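PDB 1JQG: carboxypeptidase A from Helicoverpa armigera, which probably removes residues from the C-terminus of peptides as a zinc metallocarboxypeptidase of the M14 family, captured here with its activation peptide still attached. Local coordinates for residues L328-I331 / G332-A336; N90-E93 / Q94-E98; Q36-L39 / V40-E44. All blocks are in the same frame, centred on the assembly; numbering follows the deposited sequence.

Interaction 1 (L328-I331 / G332-A336)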
loop_
_atom_site.group_PDB
_atom_site.type_symbol
_atom_site.label_atom_id
_atom_site.label_comp_id
_atom_site.label_asym_id
_atom_site.label_seq_id
_atom_site.Cartn_x
_atom_site.Cartn_y
_atom_site.Cartn_z
ATOM N N LEU A 328 19.589 -0.282 -7.026
ATOM C CA LEU A 328 18.301 -0.281 -6.360
ATOM C C LEU A 328 18.439 -0.058 -4.854
ATOM O O LEU A 328 17.712 0.714 -4.235
ATOM C CB LEU A 328 17.622 -1.600 -6.638
ATOM C CG LEU A 328 16.925 -1.818 -7.981
ATOM C CD1 LEU A 328 16.390 -3.243 -8.006
ATOM C CD2 LEU A 328 15.741 -0.871 -8.140
ATOM N N HIS A 329 19.368 -0.801 -4.213
ATOM C CA HIS A 329 19.547 -0.681 -2.779
ATOM C C HIS A 329 20.092 0.696 -2.389
ATOM O O HIS A 329 19.697 1.262 -1.373
ATOM C CB HIS A 329 20.435 -1.806 -2.276
ATOM C CG HIS A 329 20.340 -2.030 -0.792
ATOM N ND1 HIS A 329 20.990 -1.210 0.124
ATOM C CD2 HIS A 329 19.667 -2.940 -0.071
ATOM C CE1 HIS A 329 20.719 -1.646 1.345
ATOM N NE2 HIS A 329 19.899 -2.685 1.254
ATOM N N LEU A 330 21.029 1.210 -3.165
ATOM C CA LEU A 330 21.666 2.496 -2.935
ATOM C C LEU A 330 20.656 3.626 -2.902
ATOM O O LEU A 330 20.600 4.486 -2.021
ATOM C CB LEU A 330 22.706 2.766 -4.028
ATOM C CG LEU A 330 23.579 4.008 -3.932
ATOM C CD1 LEU A 330 24.310 4.147 -2.599
ATOM C CD2 LEU A 330 24.674 3.991 -5.012
ATOM N N ILE A 331 19.732 3.650 -3.896
ATOM C CA ILE A 331 18.721 4.705 -3.953
ATOM C C ILE A 331 17.706 4.521 -2.837
ATOM O O ILE A 331 17.219 5.506 -2.238
ATOM C CB ILE A 331 18.028 4.753 -5.307
ATOM C CG1 ILE A 331 19.044 5.118 -6.403
ATOM C CG2 ILE A 331 16.866 5.721 -5.392
ATOM C CD1 ILE A 331 18.523 5.168 -7.813
ATOM N N GLY A 332 17.429 3.259 -2.503
ATOM C CA GLY A 332 16.563 2.943 -1.402
ATOM C C GLY A 332 17.063 3.471 -0.074
ATOM O O GLY A 332 16.278 3.956 0.745
ATOM N N VAL A 333 18.375 3.328 0.160
ATOM C CA VAL A 333 19.031 3.830 1.354
ATOM C C VAL A 333 19.015 5.363 1.408
ATOM O O VAL A 333 18.823 5.936 2.480
ATOM C CB VAL A 333 20.500 3.355 1.444
ATOM C CG1 VAL A 333 21.257 3.918 2.643
ATOM C CG2 VAL A 333 20.497 1.837 1.514
ATOM N N GLN A 334 19.126 5.983 0.246
ATOM C CA GLN A 334 19.093 7.442 0.172
ATOM C C GLN A 334 17.704 7.944 0.546
ATOM O O GLN A 334 17.570 8.980 1.215
ATOM C CB GLN A 334 19.525 7.978 -1.210
ATOM C CG GLN A 334 20.989 7.733 -1.522
ATOM C CD GLN A 334 21.378 8.116 -2.931
ATOM O OE1 GLN A 334 20.703 8.934 -3.570
ATOM N NE2 GLN A 334 22.460 7.549 -3.458
ATOM N N MET A 335 16.670 7.233 0.094
ATOM C CA MET A 335 15.300 7.648 0.393
ATOM C C MET A 335 14.987 7.394 1.853
ATOM O O MET A 335 14.340 8.198 2.496
ATOM C CB MET A 335 14.238 6.909 -0.452
ATOM C CG MET A 335 14.251 7.249 -1.922
ATOM S SD MET A 335 12.942 6.497 -2.923
ATOM C CE MET A 335 13.354 4.764 -2.968
ATOM N N ALA A 336 15.462 6.281 2.377
ATOM C CA ALA A 336 15.285 5.924 3.775
ATOM C C ALA A 336 15.928 6.932 4.730
ATOM O O ALA A 336 15.296 7.393 5.684
ATOM C CB ALA A 336 15.811 4.523 4.072
#
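Helix 325-340 is the crossover helix of a beta-alpha-beta unit with strands 311-314 and 351-354, and on it H329 meets V333 and L330 meets Q334 one turn apart. The turn carries four successive i to i+4 backbone bonds. V333 N donates to H329 O at 2.9 Å, and M335 N to I331 O at 3.0 Å. The V333 methyl CG2 comes obliquely to the imidazole of H329, 3.4 Å from ND1. V333 holds CG2 anti to its carbonyl carbon, with CG1 anti to the backbone N (chi1 177°), and this turns CG2 back to the ring. The other nitrogen of the ring, NE2, makes a weak hydrogen bond to V352 O. On the next pair, the amide nitrogen NE2 of Q334 lies beside the leucine's branch carbon, 3.7 Å from L330 CG. I331 and M335 share the buried side, with I331 CG2 and M335 CE 4.4 Å apart. Both reach strand 377-383, I331 at F377 and Y379, M335 at Y379 and Y381. The arrangement is typical of a beta-alpha-beta crossover helix, with I331 and M335 laid on the mixed sheet and Q334 against V415 and A419 of helix 402-421.

Interaction 2 (N90-E93 / Q94-E98)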
loop_
_atom_site.group_PDB
_atom_site.type_symbol
_atom_site.label_atom_id
_atom_site.label_comp_id
_atom_site.label_asym_id
_atom_site.label_seq_id
_atom_site.Cartn_x
_atom_site.Cartn_y
_atom_site.Cartn_z
ATOM N N ASN A 90 -10.041 -7.948 22.089
ATOM C CA ASN A 90 -11.183 -7.643 21.221
ATOM C C ASN A 90 -10.874 -6.407 20.389
ATOM O O ASN A 90 -10.937 -5.305 20.925
ATOM C CB ASN A 90 -12.433 -7.437 22.060
ATOM C CG ASN A 90 -13.708 -7.369 21.235
ATOM O OD1 ASN A 90 -13.763 -7.512 20.006
ATOM N ND2 ASN A 90 -14.812 -7.126 21.920
ATOM N N VAL A 91 -10.539 -6.591 19.119
ATOM C CA VAL A 91 -10.237 -5.504 18.207
ATOM C C VAL A 91 -11.390 -4.536 17.927
ATOM O O VAL A 91 -11.189 -3.450 17.387
ATOM C CB VAL A 91 -9.697 -5.999 16.839
ATOM C CG1 VAL A 91 -8.410 -6.774 16.945
ATOM C CG2 VAL A 91 -10.763 -6.840 16.146
ATOM N N LYS A 92 -12.594 -4.877 18.318
ATOM C CA LYS A 92 -13.768 -4.057 18.116
ATOM C C LYS A 92 -13.619 -2.714 18.811
ATOM O O LYS A 92 -13.899 -1.676 18.207
ATOM C CB LYS A 92 -15.032 -4.739 18.615
ATOM C CG LYS A 92 -16.315 -4.006 18.279
ATOM C CD LYS A 92 -17.525 -4.810 18.690
ATOM C CE LYS A 92 -18.820 -4.146 18.283
ATOM N NZ LYS A 92 -19.879 -5.201 18.370
ATOM N N GLU A 93 -13.068 -2.735 20.020
ATOM C CA GLU A 93 -12.832 -1.535 20.798
ATOM C C GLU A 93 -11.863 -0.578 20.135
ATOM O O GLU A 93 -12.015 0.638 20.216
ATOM C CB GLU A 93 -12.293 -1.914 22.177
ATOM C CG GLU A 93 -13.256 -2.725 23.029
ATOM C CD GLU A 93 -12.675 -3.032 24.392
ATOM O OE1 GLU A 93 -12.603 -4.213 24.797
ATOM O OE2 GLU A 93 -12.282 -2.044 25.065
ATOM N N GLN A 94 -10.881 -1.103 19.427
ATOM C CA GLN A 94 -9.906 -0.298 18.717
ATOM C C GLN A 94 -10.529 0.321 17.470
ATOM O O GLN A 94 -10.234 1.455 17.098
ATOM C CB GLN A 94 -8.680 -1.126 18.337
ATOM C CG GLN A 94 -7.849 -1.597 19.504
ATOM C CD GLN A 94 -6.514 -2.180 19.121
ATOM O OE1 GLN A 94 -6.291 -2.734 18.039
ATOM N NE2 GLN A 94 -5.591 -2.040 20.090
ATOM N N LEU A 95 -11.450 -0.407 16.854
ATOM C CA LEU A 95 -12.113 0.070 15.652
ATOM C C LEU A 95 -13.046 1.225 15.994
ATOM O O LEU A 95 -13.143 2.236 15.292
ATOM C CB LEU A 95 -12.880 -1.072 14.996
ATOM C CG LEU A 95 -12.035 -2.217 14.442
ATOM C CD1 LEU A 95 -12.883 -3.415 13.997
ATOM C CD2 LEU A 95 -11.122 -1.719 13.334
ATOM N N GLU A 96 -13.768 1.087 17.082
ATOM C CA GLU A 96 -14.721 2.056 17.571
ATOM C C GLU A 96 -14.046 3.355 18.001
ATOM O O GLU A 96 -14.528 4.453 17.710
ATOM C CB GLU A 96 -15.465 1.448 18.753
ATOM C CG GLU A 96 -16.481 0.393 18.319
ATOM C CD GLU A 96 -17.239 -0.179 19.509
ATOM O OE1 GLU A 96 -16.711 0.005 20.631
ATOM O OE2 GLU A 96 -18.299 -0.784 19.244
ATOM N N LEU A 97 -12.829 3.244 18.522
ATOM C CA LEU A 97 -12.048 4.426 18.883
ATOM C C LEU A 97 -11.595 5.190 17.639
ATOM O O LEU A 97 -11.599 6.430 17.647
ATOM C CB LEU A 97 -10.838 4.008 19.740
ATOM C CG LEU A 97 -9.893 5.166 20.085
ATOM C CD1 LEU A 97 -10.621 6.092 21.027
ATOM C CD2 LEU A 97 -8.556 4.669 20.614
ATOM N N GLU A 98 -11.158 4.493 16.593
ATOM C CA GLU A 98 -10.706 5.118 15.364
ATOM C C GLU A 98 -11.848 5.923 14.759
ATOM O O GLU A 98 -11.621 7.090 14.442
ATOM C CB GLU A 98 -10.164 4.108 14.358
ATOM C CG GLU A 98 -9.604 4.780 13.106
ATOM C CD GLU A 98 -9.490 3.892 11.885
ATOM O OE1 GLU A 98 -10.419 3.123 11.574
ATOM O OE2 GLU A 98 -8.419 3.987 11.215
#
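The backbone of V91-E93 turns into helix 92-108 and is bonded to the next turn, where K92 meets E96. L95 N donates to V91 O over 3.1 Å. V91 O also takes a weak bond from Q94 N, so two amides share this carbonyl where the chain enters the helix. The bond from E96 N to K92 O is 3.0 Å long and straighter, with an N-H...O angle of 159°. Ahead of the turn, N90 caps the helix: its OD1 accepts a weak 3.3 Å bond from K92 N. The same OD1 is bound by G23 N, its stronger partner. This helix follows strand 83-88 of the four-stranded antiparallel sheet in the activation peptide. It brings the pro-region against the enzyme part, with Q94 on W391 and L396 and L95 on Y233. The side chains of K92 and E96 meet through the lysine methylenes. K92 is extended, with CG anti to the backbone N (chi1 -173°), and its CE lies 3.5 Å from E96 OE2. The charged ends stay apart, with K92 NZ 4.8 Å from E96 OE2, so any attraction is probably modest. K92 NZ makes a long, weak ion pair with D22.

Interaction 3 (Q36-L39 / V40-E44)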
loop_
_atom_site.group_PDB
_atom_site.type_symbol
_atom_site.label_atom_id
_atom_site.label_comp_id
_atom_site.label_asym_id
_atom_site.label_seq_id
_atom_site.Cartn_x
_atom_site.Cartn_y
_atom_site.Cartn_z
ATOM N N GLN A 36 10.398 -22.901 12.035
ATOM C CA GLN A 36 9.165 -22.364 12.552
ATOM C C GLN A 36 8.514 -21.319 11.642
ATOM O O GLN A 36 7.281 -21.112 11.620
ATOM C CB GLN A 36 9.471 -21.775 13.936
ATOM C CG GLN A 36 9.927 -22.810 14.942
ATOM C CD GLN A 36 10.038 -22.264 16.359
ATOM O OE1 GLN A 36 9.687 -22.912 17.349
ATOM N NE2 GLN A 36 10.547 -21.029 16.406
ATOM N N VAL A 37 9.345 -20.567 10.890
ATOM C CA VAL A 37 8.843 -19.598 9.929
ATOM C C VAL A 37 7.904 -20.260 8.920
ATOM O O VAL A 37 6.873 -19.700 8.570
ATOM C CB VAL A 37 9.974 -18.880 9.189
ATOM C CG1 VAL A 37 9.454 -17.894 8.161
ATOM C CG2 VAL A 37 10.853 -18.087 10.160
ATOM N N LYS A 38 8.279 -21.432 8.434
ATOM C CA LYS A 38 7.519 -22.239 7.508
ATOM C C LYS A 38 6.306 -22.849 8.226
ATOM O O LYS A 38 5.156 -22.807 7.801
ATOM C CB LYS A 38 8.396 -23.365 6.941
ATOM C CG LYS A 38 8.507 -23.615 5.460
ATOM C CD LYS A 38 7.163 -23.668 4.745
ATOM C CE LYS A 38 7.359 -23.573 3.234
ATOM N NZ LYS A 38 8.426 -24.544 2.819
ATOM N N LEU A 39 6.547 -23.385 9.410
ATOM C CA LEU A 39 5.550 -24.004 10.250
ATOM C C LEU A 39 4.353 -23.080 10.434
ATOM O O LEU A 39 3.206 -23.425 10.158
ATOM C CB LEU A 39 6.122 -24.328 11.627
ATOM C CG LEU A 39 5.334 -25.196 12.595
ATOM C CD1 LEU A 39 5.051 -26.597 12.054
ATOM C CD2 LEU A 39 6.117 -25.306 13.908
ATOM N N VAL A 40 4.619 -21.887 10.962
ATOM C CA VAL A 40 3.593 -20.920 11.332
ATOM C C VAL A 40 2.894 -20.371 10.101
ATOM O O VAL A 40 1.667 -20.236 10.084
ATOM C CB VAL A 40 4.156 -19.763 12.177
ATOM C CG1 VAL A 40 3.124 -18.722 12.532
ATOM C CG2 VAL A 40 4.755 -20.321 13.465
ATOM N N HIS A 41 3.646 -20.173 9.036
ATOM C CA HIS A 41 3.164 -19.602 7.790
ATOM C C HIS A 41 2.100 -20.463 7.135
ATOM O O HIS A 41 1.029 -19.944 6.844
ATOM C CB HIS A 41 4.306 -19.374 6.796
ATOM C CG HIS A 41 3.860 -18.702 5.534
ATOM N ND1 HIS A 41 3.561 -17.362 5.470
ATOM C CD2 HIS A 41 3.664 -19.200 4.283
ATOM C CE1 HIS A 41 3.195 -17.064 4.240
ATOM N NE2 HIS A 41 3.250 -18.161 3.494
ATOM N N ASP A 42 2.351 -21.744 6.963
ATOM C CA ASP A 42 1.425 -22.693 6.372
ATOM C C ASP A 42 0.172 -22.836 7.237
ATOM O O ASP A 42 -0.945 -22.921 6.725
ATOM C CB ASP A 42 2.102 -24.058 6.203
ATOM C CG ASP A 42 3.261 -24.040 5.232
ATOM O OD1 ASP A 42 3.294 -23.137 4.365
ATOM O OD2 ASP A 42 4.131 -24.922 5.317
ATOM N N PHE A 43 0.366 -22.856 8.563
ATOM C CA PHE A 43 -0.750 -23.024 9.485
ATOM C C PHE A 43 -1.745 -21.864 9.364
ATOM O O PHE A 43 -2.940 -22.050 9.224
ATOM C CB PHE A 43 -0.257 -23.109 10.919
ATOM C CG PHE A 43 -1.354 -23.212 11.946
ATOM C CD1 PHE A 43 -2.174 -24.322 11.999
ATOM C CD2 PHE A 43 -1.538 -22.211 12.880
ATOM C CE1 PHE A 43 -3.188 -24.441 12.934
ATOM C CE2 PHE A 43 -2.540 -22.314 13.835
ATOM C CZ PHE A 43 -3.363 -23.425 13.855
ATOM N N GLU A 44 -1.219 -20.650 9.358
ATOM C CA GLU A 44 -2.005 -19.444 9.190
ATOM C C GLU A 44 -2.801 -19.511 7.885
ATOM O O GLU A 44 -3.934 -19.034 7.851
ATOM C CB GLU A 44 -1.071 -18.200 9.244
ATOM C CG GLU A 44 -0.438 -17.984 10.621
ATOM C CD GLU A 44 0.647 -16.922 10.604
ATOM O OE1 GLU A 44 1.427 -16.818 9.638
ATOM O OE2 GLU A 44 0.758 -16.133 11.572
#
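K38 and D42 meet one turn apart on helix 34-46, through a lysine methylene and a carboxylate oxygen. K38 CD lies 3.3 Å from D42 OD2. The amine is farther off, with K38 NZ 5.0 Å from D42 OD2, so the opposite charges are near each other without forming a salt bridge. The bend of the lysine at chi2 (-48°) brings CD up beside OD2, obliquely to the carboxylate. The bend at chi4 then turns NZ away. On the aspartate, CG is anti to the carbonyl carbon, and this sets the carboxylate back over the preceding turn. At D42, an alanine here lacks the carboxylate, which would probably leave the K38 methylenes without a partner and the amine without a nearby opposite charge.

The backbone fixes both residues. D42 N donates to K38 O at 3.1 Å in an almost straight bond, 178° at the hydrogen. V40 N binds Q36 O at 2.8 Å, and the V40 methyl CG2 packs 3.2 Å from that same oxygen. The bond from H41 N to V37 O is longer, at 3.3 Å. H41 CB also presses on V37 O, while the ring, with CG anti to the backbone N (chi1 -176°), projects outward from the turn.

Farther out, the H41 ring stacks with Y360 of the enzyme part, which V37 and K38 also touch, and its ND1 makes a weak hydrogen bond to D54. On another side F43 stacks on F76 and touches F73, and L39 meets F76 and S80. In the ferredoxin-like alpha/beta arrangement of the activation peptide, helix 34-46 joins strand 25-30 to strand 50-53 of the antiparallel sheet, and it lies against helix 70-80, which connects strands 61-65 and 83-88.

All three contacts are single helical turns. Interaction 1 belongs to the zinc carboxypeptidase part, where I331 and M335 are buried on the large mixed sheet. Interactions 2 and 3 lie in the activation peptide range, on separate helices, with centres 28 Å apart. Both pair a lysine with an acidic residue one turn on, through methylenes and not a salt bridge. These pairs lie on the more exposed sides of their helices, with E96 and K38 exposed. In interaction 1 the pairs are instead a methyl with an imidazole and an amide with a leucine. Interaction 2 differs in having a capping side chain; interactions 1 and 3 are mid-helix. Interactions 1 and 2 are on opposite sides of the chain's centre.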